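PDB 5C2V: hydrazine synthase subunit beta from Candidatus Kuenenia stuttgartiensis, which forms part of the hydrazine synthase complex, which condenses nitric oxide with ammonium to hydrazine, and may modulate transport of the hydroxylamine intermediate between the active sites. Local coordinates for residues T279-D284 with R309-A314; G117-A122 with S140-R145; P13-I18 with I29-G34. One frame throughout, in Å; residues are numbered along the deposited sequence.

In the fold
Along the chain of this beta-propeller the three contacts follow one another in series; none nests within or crosses another. Contact 3 comes first and closes the short hairpin of strands 15-20 and 26-31. Contact 2 then closes a loop holding strands 122-127 and 132-137, and ties one blade to the start of the next, strand 144-149. Contact 1 comes last: it pairs strands 277-282 and 312-317 of one blade across a largely helical insertion. Contacts 1 and 2 lie on opposite sides of the chain's centre, their own centres 32 Å apart, whereas the nearest atoms of contacts 2 and 3 are about 4 Å apart without touching.

Contact 1 (T279-D284 with R309-A314); sequences TILDMD and RDYLVA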
ATOM      1  N   THR B 279      15.696 -36.559   6.522  1.00 61.07           N
ATOM      2  CA  THR B 279      14.689 -35.515   6.653  1.00 56.20           C
ATOM      3  C   THR B 279      13.597 -35.937   7.631  1.00 57.94           C
ATOM      4  O   THR B 279      12.907 -36.935   7.420  1.00 53.33           O
ATOM      5  CB  THR B 279      14.054 -35.164   5.295  1.00 58.15           C
ATOM      6  OG1 THR B 279      15.005 -34.449   4.495  1.00 49.90           O
ATOM      7  CG2 THR B 279      12.823 -34.295   5.490  1.00 53.73           C
ATOM      8  N   ILE B 280      13.456 -35.169   8.706  1.00 57.16           N
ATOM      9  CA  ILE B 280      12.457 -35.442   9.731  1.00 53.04           C
ATOM     10  C   ILE B 280      11.327 -34.424   9.667  1.00 54.24           C
ATOM     11  O   ILE B 280      11.564 -33.210   9.728  1.00 53.57           O
ATOM     12  CB  ILE B 280      13.075 -35.426  11.139  1.00 53.59           C
ATOM     13  CG1 ILE B 280      14.351 -36.270  11.170  1.00 56.66           C
ATOM     14  CG2 ILE B 280      12.068 -35.917  12.169  1.00 63.69           C
ATOM     15  CD1 ILE B 280      15.075 -36.232  12.495  1.00 55.42           C
ATOM     16  N   LEU B 281      10.102 -34.935   9.547  1.00 51.96           N
ATOM     17  CA  LEU B 281       8.914 -34.103   9.396  1.00 61.56           C
ATOM     18  C   LEU B 281       7.933 -34.282  10.552  1.00 65.54           C
ATOM     19  O   LEU B 281       7.882 -35.344  11.180  1.00 61.40           O
ATOM     20  CB  LEU B 281       8.208 -34.422   8.076  1.00 46.83           C
ATOM     21  CG  LEU B 281       9.036 -34.349   6.792  1.00 44.62           C
ATOM     22  CD1 LEU B 281       8.201 -34.780   5.598  1.00 37.87           C
ATOM     23  CD2 LEU B 281       9.581 -32.947   6.589  1.00 54.94           C
ATOM     24  N   ASP B 282       7.140 -33.244  10.806  1.00 71.39           N
ATOM     25  CA  ASP B 282       6.126 -33.276  11.854  1.00 47.67           C
ATOM     26  C   ASP B 282       4.821 -33.784  11.253  1.00 53.64           C
ATOM     27  O   ASP B 282       4.216 -33.122  10.411  1.00 56.12           O
ATOM     28  CB  ASP B 282       5.945 -31.882  12.466  1.00 52.32           C
ATOM     29  CG  ASP B 282       5.104 -31.893  13.732  1.00 63.02           C
ATOM     30  OD1 ASP B 282       4.031 -32.532  13.748  1.00 53.39           O
ATOM     31  OD2 ASP B 282       5.521 -31.251  14.719  1.00 60.36           O
ATOM     32  N   MET B 283       4.381 -34.954  11.704  1.00 51.31           N
ATOM     33  CA  MET B 283       3.273 -35.649  11.060  1.00 61.55           C
ATOM     34  C   MET B 283       1.899 -35.087  11.414  1.00 68.98           C
ATOM     35  O   MET B 283       0.940 -35.310  10.683  1.00 61.00           O
ATOM     36  CB  MET B 283       3.315 -37.141  11.396  1.00 65.47           C
ATOM     37  CG  MET B 283       4.248 -37.943  10.506  1.00 62.83           C
ATOM     38  SD  MET B 283       3.798 -37.804   8.764  1.00 64.58           S
ATOM     39  CE  MET B 283       2.176 -38.561   8.761  1.00 50.83           C
ATOM     40  N   ASP B 284       1.794 -34.384  12.535  1.00 64.50           N
ATOM     41  CA  ASP B 284       0.526 -33.767  12.911  1.00 61.12           C
ATOM     42  C   ASP B 284       0.292 -32.461  12.154  1.00 57.36           C
ATOM     43  O   ASP B 284      -0.852 -32.051  11.944  1.00 63.72           O
ATOM     44  CB  ASP B 284       0.468 -33.534  14.421  1.00 70.94           C
ATOM     45  CG  ASP B 284       0.509 -34.830  15.209  1.00 97.60           C
ATOM     46  OD1 ASP B 284      -0.372 -35.684  14.984  1.00 95.83           O
ATOM     47  OD2 ASP B 284       1.416 -34.998  16.052  1.00101.84           O
ATOM     48  N   ARG B 309       8.771 -25.854   4.986  1.00 34.35           N
ATOM     49  CA  ARG B 309       9.192 -25.177   6.206  1.00 59.50           C
ATOM     50  C   ARG B 309       8.090 -25.129   7.256  1.00 50.30           C
ATOM     51  O   ARG B 309       8.361 -24.925   8.439  1.00 46.35           O
ATOM     52  CB  ARG B 309       9.670 -23.760   5.885  1.00 42.55           C
ATOM     53  CG  ARG B 309      10.962 -23.720   5.089  1.00 55.53           C
ATOM     54  CD  ARG B 309      12.044 -24.532   5.782  1.00 45.93           C
ATOM     55  NE  ARG B 309      13.323 -24.466   5.081  1.00 43.94           N
ATOM     56  CZ  ARG B 309      14.268 -23.568   5.338  1.00 55.36           C
ATOM     57  NH1 ARG B 309      14.079 -22.654   6.280  1.00 62.10           N
ATOM     58  NH2 ARG B 309      15.403 -23.582   4.651  1.00 59.72           N
ATOM     59  N   ASP B 310       6.846 -25.317   6.827  1.00 42.52           N
ATOM     60  CA  ASP B 310       5.749 -25.409   7.777  1.00 49.95           C
ATOM     61  C   ASP B 310       5.857 -26.698   8.588  1.00 61.49           C
ATOM     62  O   ASP B 310       5.860 -26.660   9.819  1.00 56.56           O
ATOM     63  CB  ASP B 310       4.398 -25.336   7.060  1.00 54.59           C
ATOM     64  CG  ASP B 310       4.148 -23.982   6.420  1.00 59.44           C
ATOM     65  OD1 ASP B 310       4.914 -23.038   6.708  1.00 45.15           O
ATOM     66  OD2 ASP B 310       3.181 -23.858   5.639  1.00 56.18           O
ATOM     67  N   TYR B 311       5.950 -27.838   7.905  1.00 53.84           N
ATOM     68  CA  TYR B 311       6.040 -29.120   8.603  1.00 40.40           C
ATOM     69  C   TYR B 311       7.451 -29.697   8.776  1.00 43.65           C
ATOM     70  O   TYR B 311       7.591 -30.800   9.299  1.00 41.27           O
ATOM     71  CB  TYR B 311       5.152 -30.173   7.926  1.00 44.64           C
ATOM     72  CG  TYR B 311       5.217 -30.238   6.417  1.00 55.33           C
ATOM     73  CD1 TYR B 311       6.248 -30.910   5.770  1.00 57.31           C
ATOM     74  CD2 TYR B 311       4.220 -29.665   5.639  1.00 48.23           C
ATOM     75  CE1 TYR B 311       6.296 -30.983   4.389  1.00 59.09           C
ATOM     76  CE2 TYR B 311       4.259 -29.734   4.260  1.00 55.63           C
ATOM     77  CZ  TYR B 311       5.298 -30.394   3.640  1.00 48.56           C
ATOM     78  OH  TYR B 311       5.337 -30.461   2.266  1.00 59.93           O
ATOM     79  N   LEU B 312       8.494 -28.985   8.358  1.00 51.42           N
ATOM     80  CA  LEU B 312       9.826 -29.590   8.419  1.00 47.56           C
ATOM     81  C   LEU B 312      10.444 -29.438   9.803  1.00 38.14           C
ATOM     82  O   LEU B 312      10.723 -28.327  10.253  1.00 55.10           O
ATOM     83  CB  LEU B 312      10.755 -28.961   7.375  1.00 39.58           C
ATOM     84  CG  LEU B 312      12.251 -29.273   7.503  1.00 41.66           C
ATOM     85  CD1 LEU B 312      12.550 -30.724   7.150  1.00 50.80           C
ATOM     86  CD2 LEU B 312      13.091 -28.321   6.659  1.00 38.53           C
ATOM     87  N   VAL B 313      10.652 -30.568  10.475  1.00 53.80           N
ATOM     88  CA  VAL B 313      11.345 -30.571  11.757  1.00 43.89           C
ATOM     89  C   VAL B 313      12.849 -30.368  11.609  1.00 57.69           C
ATOM     90  O   VAL B 313      13.418 -29.452  12.202  1.00 57.09           O
ATOM     91  CB  VAL B 313      11.098 -31.883  12.530  1.00 57.00           C
ATOM     92  CG1 VAL B 313      11.874 -31.882  13.839  1.00 33.70           C
ATOM     93  CG2 VAL B 313       9.612 -32.080  12.782  1.00 50.04           C
ATOM     94  N   ALA B 314      13.488 -31.221  10.810  1.00 54.23           N
ATOM     95  CA  ALA B 314      14.946 -31.156  10.678  1.00 53.14           C
ATOM     96  C   ALA B 314      15.487 -31.828   9.417  1.00 60.96           C
ATOM     97  O   ALA B 314      14.804 -32.629   8.786  1.00 55.58           O
ATOM     98  CB  ALA B 314      15.605 -31.769  11.909  1.00 48.04           C
TER
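I280 pairs with A314 at a classic beta bulge, where V313 and A314 both face I280. The I280 carbonyl is gripped by two amides: A314 N donates to I280 O at 3.0 Å (N-H...O 163°), and V313 N reaches the same I280 O only through a weak, bent bond. In return I280 N donates to A314 O at 2.9 Å. Past the bulge, D282 N donates to Y311 O at 2.9 Å in an almost straight bond (175°).

Apolar packing on the face carrying L281 and L312 is close. Their side chains cross obliquely, with L281 CD2 at 3.8 Å from L312 CD1. The same L281 CD2 sits at the edge of the Y311 ring and in its plane, 4.0 Å from Y311 CD1. The methyl T279 CG2 comes in at about a right angle to L312, at 3.9 Å from L312 CD1. Y311 also touches K285, V286 and L289 of helix 283-291, and its hydroxyl bonds to P245 O. V313 lies against the backbone of I280 to D282, its CG2 against D282 N; only its side-chain contact to I280 is longer, 4.2 Å from V313 CB to I280 CG2. P3 of the gamma subunit packs on I280, V313 and A314.

The looser side is the partly exposed end at D282. Its CB touches V313 CG2, but CG, anti to the backbone N (chi1 -169°), turns away from 309-314. As N-cap residue of helix 283-291, D282 accepts through OD1 from D284 N at 3.1 Å and weakly from K285 N.

Thus the outer strand of this propeller blade is attached by main-chain bonds and apolar contacts, while the D282 carboxylate serves the helix that follows; its position at the helix N terminus would favour a negative charge on D282.

Contact 2 (G117-A122 with S140-R145); sequences GCMWNA and SDYGPR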
ATOM      1  N   GLY B 117      10.957 -57.375 -10.017  1.00 65.73           N
ATOM      2  CA  GLY B 117      11.378 -57.519 -11.400  1.00 51.22           C
ATOM      3  C   GLY B 117      10.532 -56.662 -12.324  1.00 54.27           C
ATOM      4  O   GLY B 117       9.309 -56.609 -12.182  1.00 56.29           O
ATOM      5  N   CYS B 118      11.189 -55.982 -13.259  1.00 49.96           N
ATOM      6  CA  CYS B 118      10.541 -54.972 -14.092  1.00 53.78           C
ATOM      7  C   CYS B 118       9.335 -55.506 -14.860  1.00 62.77           C
ATOM      8  O   CYS B 118       8.343 -54.801 -15.028  1.00 68.75           O
ATOM      9  CB  CYS B 118      11.554 -54.370 -15.068  1.00 62.00           C
ATOM     10  SG  CYS B 118      12.802 -53.321 -14.283  1.00 56.90           S
ATOM     11  N   MET B 119       9.429 -56.738 -15.344  1.00 70.80           N
ATOM     12  CA  MET B 119       8.293 -57.380 -15.996  1.00 54.64           C
ATOM     13  C   MET B 119       7.518 -58.282 -15.030  1.00 67.69           C
ATOM     14  O   MET B 119       6.588 -58.979 -15.430  1.00 72.66           O
ATOM     15  CB  MET B 119       8.747 -58.170 -17.226  1.00 55.20           C
ATOM     16  CG  MET B 119       7.639 -58.349 -18.258  1.00 54.22           C
ATOM     17  SD  MET B 119       8.186 -58.434 -19.972  1.00 74.54           S
ATOM     18  CE  MET B 119       6.603 -58.459 -20.811  1.00 48.44           C
ATOM     19  N   TRP B 120       7.917 -58.285 -13.763  1.00 60.21           N
ATOM     20  CA  TRP B 120       7.280 -59.146 -12.770  1.00 67.03           C
ATOM     21  C   TRP B 120       6.242 -58.419 -11.922  1.00 78.82           C
ATOM     22  O   TRP B 120       6.553 -57.417 -11.279  1.00 69.48           O
ATOM     23  CB  TRP B 120       8.336 -59.754 -11.845  1.00 56.67           C
ATOM     24  CG  TRP B 120       7.979 -61.115 -11.340  1.00 74.06           C
ATOM     25  CD1 TRP B 120       7.389 -61.424 -10.149  1.00 62.21           C
ATOM     26  CD2 TRP B 120       8.199 -62.357 -12.013  1.00 64.06           C
ATOM     27  NE1 TRP B 120       7.224 -62.784 -10.041  1.00 61.52           N
ATOM     28  CE2 TRP B 120       7.714 -63.380 -11.175  1.00 65.24           C
ATOM     29  CE3 TRP B 120       8.757 -62.703 -13.246  1.00 70.94           C
ATOM     30  CZ2 TRP B 120       7.771 -64.725 -11.529  1.00 60.82           C
ATOM     31  CZ3 TRP B 120       8.813 -64.037 -13.597  1.00 75.41           C
ATOM     32  CH2 TRP B 120       8.323 -65.033 -12.743  1.00 67.64           C
ATOM     33  N   ASN B 121       5.008 -58.918 -11.915  1.00 69.51           N
ATOM     34  CA  ASN B 121       4.074 -58.490 -10.886  1.00 69.60           C
ATOM     35  C   ASN B 121       3.738 -59.655  -9.961  1.00 68.67           C
ATOM     36  O   ASN B 121       2.981 -60.554 -10.327  1.00 90.47           O
ATOM     37  CB  ASN B 121       2.799 -57.924 -11.523  1.00 76.52           C
ATOM     38  CG  ASN B 121       2.183 -58.869 -12.546  1.00 79.42           C
ATOM     39  OD1 ASN B 121       2.879 -59.673 -13.165  1.00 76.58           O
ATOM     40  ND2 ASN B 121       0.868 -58.777 -12.719  1.00 71.53           N
ATOM     41  N   ALA B 122       4.303 -59.636  -8.758  1.00 65.69           N
ATOM     42  CA  ALA B 122       3.949 -60.622  -7.745  1.00 59.37           C
ATOM     43  C   ALA B 122       4.214 -60.157  -6.316  1.00 55.26           C
ATOM     44  O   ALA B 122       5.189 -59.442  -6.045  1.00 62.27           O
ATOM     45  CB  ALA B 122       4.690 -61.924  -8.008  1.00 73.92           C
ATOM     46  N   SER B 140      -1.666 -55.072  -9.744  1.00 67.59           N
ATOM     47  CA  SER B 140      -2.331 -54.426 -10.869  1.00 55.94           C
ATOM     48  C   SER B 140      -1.352 -54.066 -11.981  1.00 66.54           C
ATOM     49  O   SER B 140      -1.729 -53.992 -13.151  1.00 53.06           O
ATOM     50  CB  SER B 140      -3.073 -53.173 -10.400  1.00 53.75           C
ATOM     51  OG  SER B 140      -4.037 -53.495  -9.413  1.00 60.89           O
ATOM     52  N   ASP B 141      -0.095 -53.839 -11.613  1.00 52.41           N
ATOM     53  CA  ASP B 141       0.933 -53.522 -12.596  1.00 56.24           C
ATOM     54  C   ASP B 141       2.292 -54.053 -12.153  1.00 65.86           C
ATOM     55  O   ASP B 141       2.424 -54.633 -11.075  1.00 58.24           O
ATOM     56  CB  ASP B 141       1.002 -52.011 -12.833  1.00 50.89           C
ATOM     57  CG  ASP B 141       1.225 -51.659 -14.292  1.00 56.19           C
ATOM     58  OD1 ASP B 141       1.838 -52.473 -15.016  1.00 64.33           O
ATOM     59  OD2 ASP B 141       0.783 -50.572 -14.716  1.00 65.28           O
ATOM     60  N   TYR B 142       3.301 -53.847 -12.993  1.00 43.19           N
ATOM     61  CA  TYR B 142       4.617 -54.437 -12.779  1.00 56.03           C
ATOM     62  C   TYR B 142       5.464 -53.736 -11.718  1.00 49.63           C
ATOM     63  O   TYR B 142       5.262 -52.561 -11.412  1.00 53.09           O
ATOM     64  CB  TYR B 142       5.390 -54.472 -14.098  1.00 56.90           C
ATOM     65  CG  TYR B 142       4.771 -55.365 -15.149  1.00 60.01           C
ATOM     66  CD1 TYR B 142       4.594 -56.721 -14.914  1.00 68.73           C
ATOM     67  CD2 TYR B 142       4.385 -54.860 -16.383  1.00 49.13           C
ATOM     68  CE1 TYR B 142       4.032 -57.546 -15.870  1.00 64.80           C
ATOM     69  CE2 TYR B 142       3.826 -55.679 -17.348  1.00 44.24           C
ATOM     70  CZ  TYR B 142       3.654 -57.022 -17.086  1.00 64.86           C
ATOM     71  OH  TYR B 142       3.100 -57.847 -18.037  1.00 56.64           O
ATOM     72  N   GLY B 143       6.416 -54.483 -11.168  1.00 57.24           N
ATOM     73  CA  GLY B 143       7.423 -53.942 -10.272  1.00 39.59           C
ATOM     74  C   GLY B 143       7.012 -53.465  -8.890  1.00 56.33           C
ATOM     75  O   GLY B 143       7.271 -52.311  -8.547  1.00 58.50           O
ATOM     76  N   PRO B 144       6.351 -54.324  -8.092  1.00 53.14           N
ATOM     77  CA  PRO B 144       6.172 -53.871  -6.709  1.00 53.12           C
ATOM     78  C   PRO B 144       7.524 -53.703  -6.019  1.00 58.62           C
ATOM     79  O   PRO B 144       8.318 -54.642  -6.010  1.00 59.12           O
ATOM     80  CB  PRO B 144       5.366 -55.005  -6.060  1.00 53.58           C
ATOM     81  CG  PRO B 144       4.809 -55.806  -7.200  1.00 68.26           C
ATOM     82  CD  PRO B 144       5.782 -55.663  -8.323  1.00 60.76           C
ATOM     83  N   ARG B 145       7.778 -52.530  -5.448  1.00 47.66           N
ATOM     84  CA  ARG B 145       9.046 -52.282  -4.765  1.00 48.85           C
ATOM     85  C   ARG B 145       9.066 -52.804  -3.331  1.00 48.28           C
ATOM     86  O   ARG B 145      10.036 -53.418  -2.889  1.00 62.85           O
ATOM     87  CB  ARG B 145       9.364 -50.785  -4.775  1.00 56.77           C
ATOM     88  CG  ARG B 145      10.696 -50.421  -4.135  1.00 52.86           C
ATOM     89  CD  ARG B 145      11.846 -51.213  -4.739  1.00 52.18           C
ATOM     90  NE  ARG B 145      13.136 -50.793  -4.200  1.00 55.48           N
ATOM     91  CZ  ARG B 145      14.005 -50.027  -4.853  1.00 49.52           C
ATOM     92  NH1 ARG B 145      13.729 -49.604  -6.079  1.00 40.19           N
ATOM     93  NH2 ARG B 145      15.154 -49.691  -4.283  1.00 33.17           N
TER
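The Y142 ring takes M119 CA over one face: a CH-pi contact at 4.2 Å from the ring centroid, 24° off the normal and displaced toward the rim. At the ring's edge lies the backbone of W120 and N121, with N121 N in the ring plane and W120 C near it. The N121 amide is turned 75° from the ring; N121 CG stands between its own backbone N and carbonyl carbon (chi1 52°), and N121 OD1 lies 3.6 Å from Y142 CE1. N121 CB meanwhile touches D141 O.

In the propeller, 117-122 joins the second and third strands of one blade, and 140-145 leads into the first strand of the next, 144-149. G117 to W120 form a type I beta turn closed by W120 N to G117 O at 2.7 Å. The carbonyl W120 O in turn accepts from G143 N at 2.9 Å. G143 adopts a left-handed backbone conformation, readily open to glycine, and the ring of P144 follows, with P144 CD 3.5 Å from W120 O and P144 CG against A122 O. G117 lies about 6 Å from a bound calcium ion and shares a backbone bond with the calcium-site residue D97, while F161 of the gamma subunit packs on M119.

Contact 3 (P13-I18 with I29-G34); sequences PGPFHI and ISNQSG
The F16 ring and the side-chain amide of Q32, just past strand 26-31, stack on each other, their planes tilted only 28° from parallel. Q32 NE2 sits 3.8 Å above the plane of the F16 ring, offset toward the rim, and Q32 OE1 lies 3.8 Å from F16 CD1. F16 CG and Q32 CG both stand anti to their own backbone N (chi1 -153° and -171°), and Q32 runs on extended, which lets its amide reach the ring. Q32 NE2 is also bonded to E58 OE2, and F16 touches E58 as well, so the pair rests against strand 57-62.

P15, I18, I29 and N31 share one face. P15 and I29 lie side by side, pointing the same way, with I29 CG2 against P15 CB; I18 flanks I29 in the same manner, I18 CG1 to I29 CG1 at 3.8 Å. N31 OD1 lies near P15 CG, and the amide carbon N31 CG is 3.6 Å from P13 CB, while N31 ND2 bonds to T38 OG1 of the neighbouring strand 36-41. T11 and G12 of the gamma subunit pack on P15 and P13 respectively.

The two segments form an antiparallel beta hairpin, strands 15-20 and 26-31, the first two strands of a four-stranded propeller blade. F16 N donates to S30 O at 2.9 Å. The pairing of H17 with S30 is loose; on this other face of the hairpin H17 CB and S30 CB meet.

Beyond the strands, the chain around P13 and G14 is held by residues 32-33: S33 N donates to P13 O at 2.9 Å, and Q32 N to G14 O at 3.3 Å. G14 takes up a left-handed backbone conformation, which suits a glycine.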
ATOM      1  N   PRO B  13      31.080 -54.155   2.440  1.00 61.88           N
ATOM      2  CA  PRO B  13      29.727 -54.694   2.636  1.00 55.53           C
ATOM      3  C   PRO B  13      28.633 -53.913   1.903  1.00 52.04           C
ATOM      4  O   PRO B  13      27.733 -54.537   1.339  1.00 59.52           O
ATOM      5  CB  PRO B  13      29.532 -54.603   4.153  1.00 60.17           C
ATOM      6  CG  PRO B  13      30.458 -53.528   4.590  1.00 65.85           C
ATOM      7  CD  PRO B  13      31.654 -53.643   3.696  1.00 58.66           C
ATOM      8  N   GLY B  14      28.706 -52.584   1.910  1.00 54.06           N
ATOM      9  CA  GLY B  14      27.748 -51.784   1.164  1.00 51.64           C
ATOM     10  C   GLY B  14      26.311 -51.860   1.654  1.00 64.05           C
ATOM     11  O   GLY B  14      25.442 -52.297   0.899  1.00 66.35           O
ATOM     12  N   PRO B  15      26.054 -51.487   2.924  1.00 51.43           N
ATOM     13  CA  PRO B  15      24.714 -51.751   3.469  1.00 53.32           C
ATOM     14  C   PRO B  15      23.586 -51.118   2.652  1.00 52.09           C
ATOM     15  O   PRO B  15      23.579 -49.906   2.434  1.00 55.59           O
ATOM     16  CB  PRO B  15      24.773 -51.100   4.856  1.00 53.96           C
ATOM     17  CG  PRO B  15      26.228 -50.916   5.159  1.00 57.73           C
ATOM     18  CD  PRO B  15      26.894 -50.704   3.845  1.00 42.86           C
ATOM     19  N   PHE B  16      22.643 -51.947   2.211  1.00 52.09           N
ATOM     20  CA  PHE B  16      21.470 -51.482   1.478  1.00 48.08           C
ATOM     21  C   PHE B  16      20.179 -51.293   2.285  1.00 64.81           C
ATOM     22  O   PHE B  16      19.235 -50.665   1.805  1.00 60.34           O
ATOM     23  CB  PHE B  16      21.197 -52.461   0.335  1.00 53.71           C
ATOM     24  CG  PHE B  16      20.499 -51.845  -0.836  1.00 57.90           C
ATOM     25  CD1 PHE B  16      21.181 -51.002  -1.696  1.00 42.22           C
ATOM     26  CD2 PHE B  16      19.166 -52.121  -1.089  1.00 42.48           C
ATOM     27  CE1 PHE B  16      20.545 -50.434  -2.779  1.00 42.13           C
ATOM     28  CE2 PHE B  16      18.524 -51.558  -2.173  1.00 40.96           C
ATOM     29  CZ  PHE B  16      19.214 -50.713  -3.020  1.00 52.89           C
ATOM     30  N   HIS B  17      20.141 -51.817   3.507  1.00 56.29           N
ATOM     31  CA  HIS B  17      18.890 -51.854   4.263  1.00 47.59           C
ATOM     32  C   HIS B  17      19.159 -52.028   5.751  1.00 54.10           C
ATOM     33  O   HIS B  17      20.224 -52.507   6.141  1.00 54.27           O
ATOM     34  CB  HIS B  17      17.991 -52.986   3.740  1.00 61.63           C
ATOM     35  CG  HIS B  17      16.591 -52.961   4.277  1.00 70.28           C
ATOM     36  ND1 HIS B  17      16.237 -53.555   5.469  1.00 65.95           N
ATOM     37  CD2 HIS B  17      15.456 -52.419   3.776  1.00 59.37           C
ATOM     38  CE1 HIS B  17      14.946 -53.378   5.682  1.00 55.36           C
ATOM     39  NE2 HIS B  17      14.447 -52.691   4.669  1.00 64.01           N
ATOM     40  N   ILE B  18      18.193 -51.657   6.584  1.00 52.17           N
ATOM     41  CA  ILE B  18      18.332 -51.861   8.018  1.00 49.31           C
ATOM     42  C   ILE B  18      16.969 -52.030   8.689  1.00 61.66           C
ATOM     43  O   ILE B  18      15.969 -51.462   8.248  1.00 69.35           O
ATOM     44  CB  ILE B  18      19.117 -50.692   8.673  1.00 47.73           C
ATOM     45  CG1 ILE B  18      19.575 -51.063  10.085  1.00 52.03           C
ATOM     46  CG2 ILE B  18      18.295 -49.407   8.664  1.00 50.87           C
ATOM     47  CD1 ILE B  18      20.469 -50.025  10.729  1.00 53.10           C
ATOM     48  N   ILE B  29      21.518 -55.509   9.401  1.00 70.94           N
ATOM     49  CA  ILE B  29      21.863 -54.762   8.201  1.00 69.02           C
ATOM     50  C   ILE B  29      22.081 -55.688   7.013  1.00 69.41           C
ATOM     51  O   ILE B  29      22.913 -56.585   7.069  1.00 59.64           O
ATOM     52  CB  ILE B  29      23.132 -53.916   8.407  1.00 56.91           C
ATOM     53  CG1 ILE B  29      22.907 -52.832   9.464  1.00 45.81           C
ATOM     54  CG2 ILE B  29      23.556 -53.297   7.107  1.00 57.06           C
ATOM     55  CD1 ILE B  29      23.316 -53.240  10.861  1.00 57.58           C
ATOM     56  N   SER B  30      21.346 -55.466   5.931  1.00 69.54           N
ATOM     57  CA  SER B  30      21.557 -56.265   4.735  1.00 49.06           C
ATOM     58  C   SER B  30      22.691 -55.652   3.928  1.00 50.74           C
ATOM     59  O   SER B  30      22.594 -54.515   3.482  1.00 65.63           O
ATOM     60  CB  SER B  30      20.283 -56.344   3.894  1.00 42.15           C
ATOM     61  OG  SER B  30      19.230 -56.951   4.621  1.00 55.81           O
ATOM     62  N   ASN B  31      23.769 -56.408   3.748  1.00 63.03           N
ATOM     63  CA  ASN B  31      24.905 -55.922   2.980  1.00 65.29           C
ATOM     64  C   ASN B  31      24.798 -56.385   1.536  1.00 73.58           C
ATOM     65  O   ASN B  31      24.919 -57.574   1.244  1.00 71.58           O
ATOM     66  CB  ASN B  31      26.220 -56.400   3.600  1.00 57.26           C
ATOM     67  CG  ASN B  31      26.373 -55.969   5.047  1.00 70.40           C
ATOM     68  OD1 ASN B  31      25.954 -54.876   5.429  1.00 73.00           O
ATOM     69  ND2 ASN B  31      26.975 -56.829   5.860  1.00 66.25           N
ATOM     70  N   GLN B  32      24.576 -55.436   0.633  1.00 67.95           N
ATOM     71  CA  GLN B  32      24.329 -55.761  -0.765  1.00 76.96           C
ATOM     72  C   GLN B  32      25.584 -56.296  -1.441  1.00 71.18           C
ATOM     73  O   GLN B  32      25.528 -57.266  -2.197  1.00 75.09           O
ATOM     74  CB  GLN B  32      23.813 -54.532  -1.517  1.00 62.23           C
ATOM     75  CG  GLN B  32      23.317 -54.837  -2.919  1.00 45.53           C
ATOM     76  CD  GLN B  32      23.093 -53.590  -3.747  1.00 51.59           C
ATOM     77  OE1 GLN B  32      23.889 -52.651  -3.707  1.00 55.19           O
ATOM     78  NE2 GLN B  32      22.001 -53.571  -4.504  1.00 49.26           N
ATOM     79  N   SER B  33      26.715 -55.660  -1.161  1.00 61.14           N
ATOM     80  CA  SER B  33      27.978 -56.048  -1.773  1.00 65.92           C
ATOM     81  C   SER B  33      28.707 -57.098  -0.938  1.00 79.50           C
ATOM     82  O   SER B  33      29.726 -57.637  -1.362  1.00 76.75           O
ATOM     83  CB  SER B  33      28.870 -54.822  -1.971  1.00 77.25           C
ATOM     84  OG  SER B  33      28.216 -53.837  -2.751  1.00 87.45           O
ATOM     85  N   GLY B  34      28.180 -57.382   0.249  1.00 76.18           N
ATOM     86  CA  GLY B  34      28.794 -58.353   1.136  1.00 67.97           C
ATOM     87  C   GLY B  34      28.123 -59.712   1.097  1.00 70.93           C
ATOM     88  O   GLY B  34      28.667 -60.691   1.610  1.00 44.29           O
TER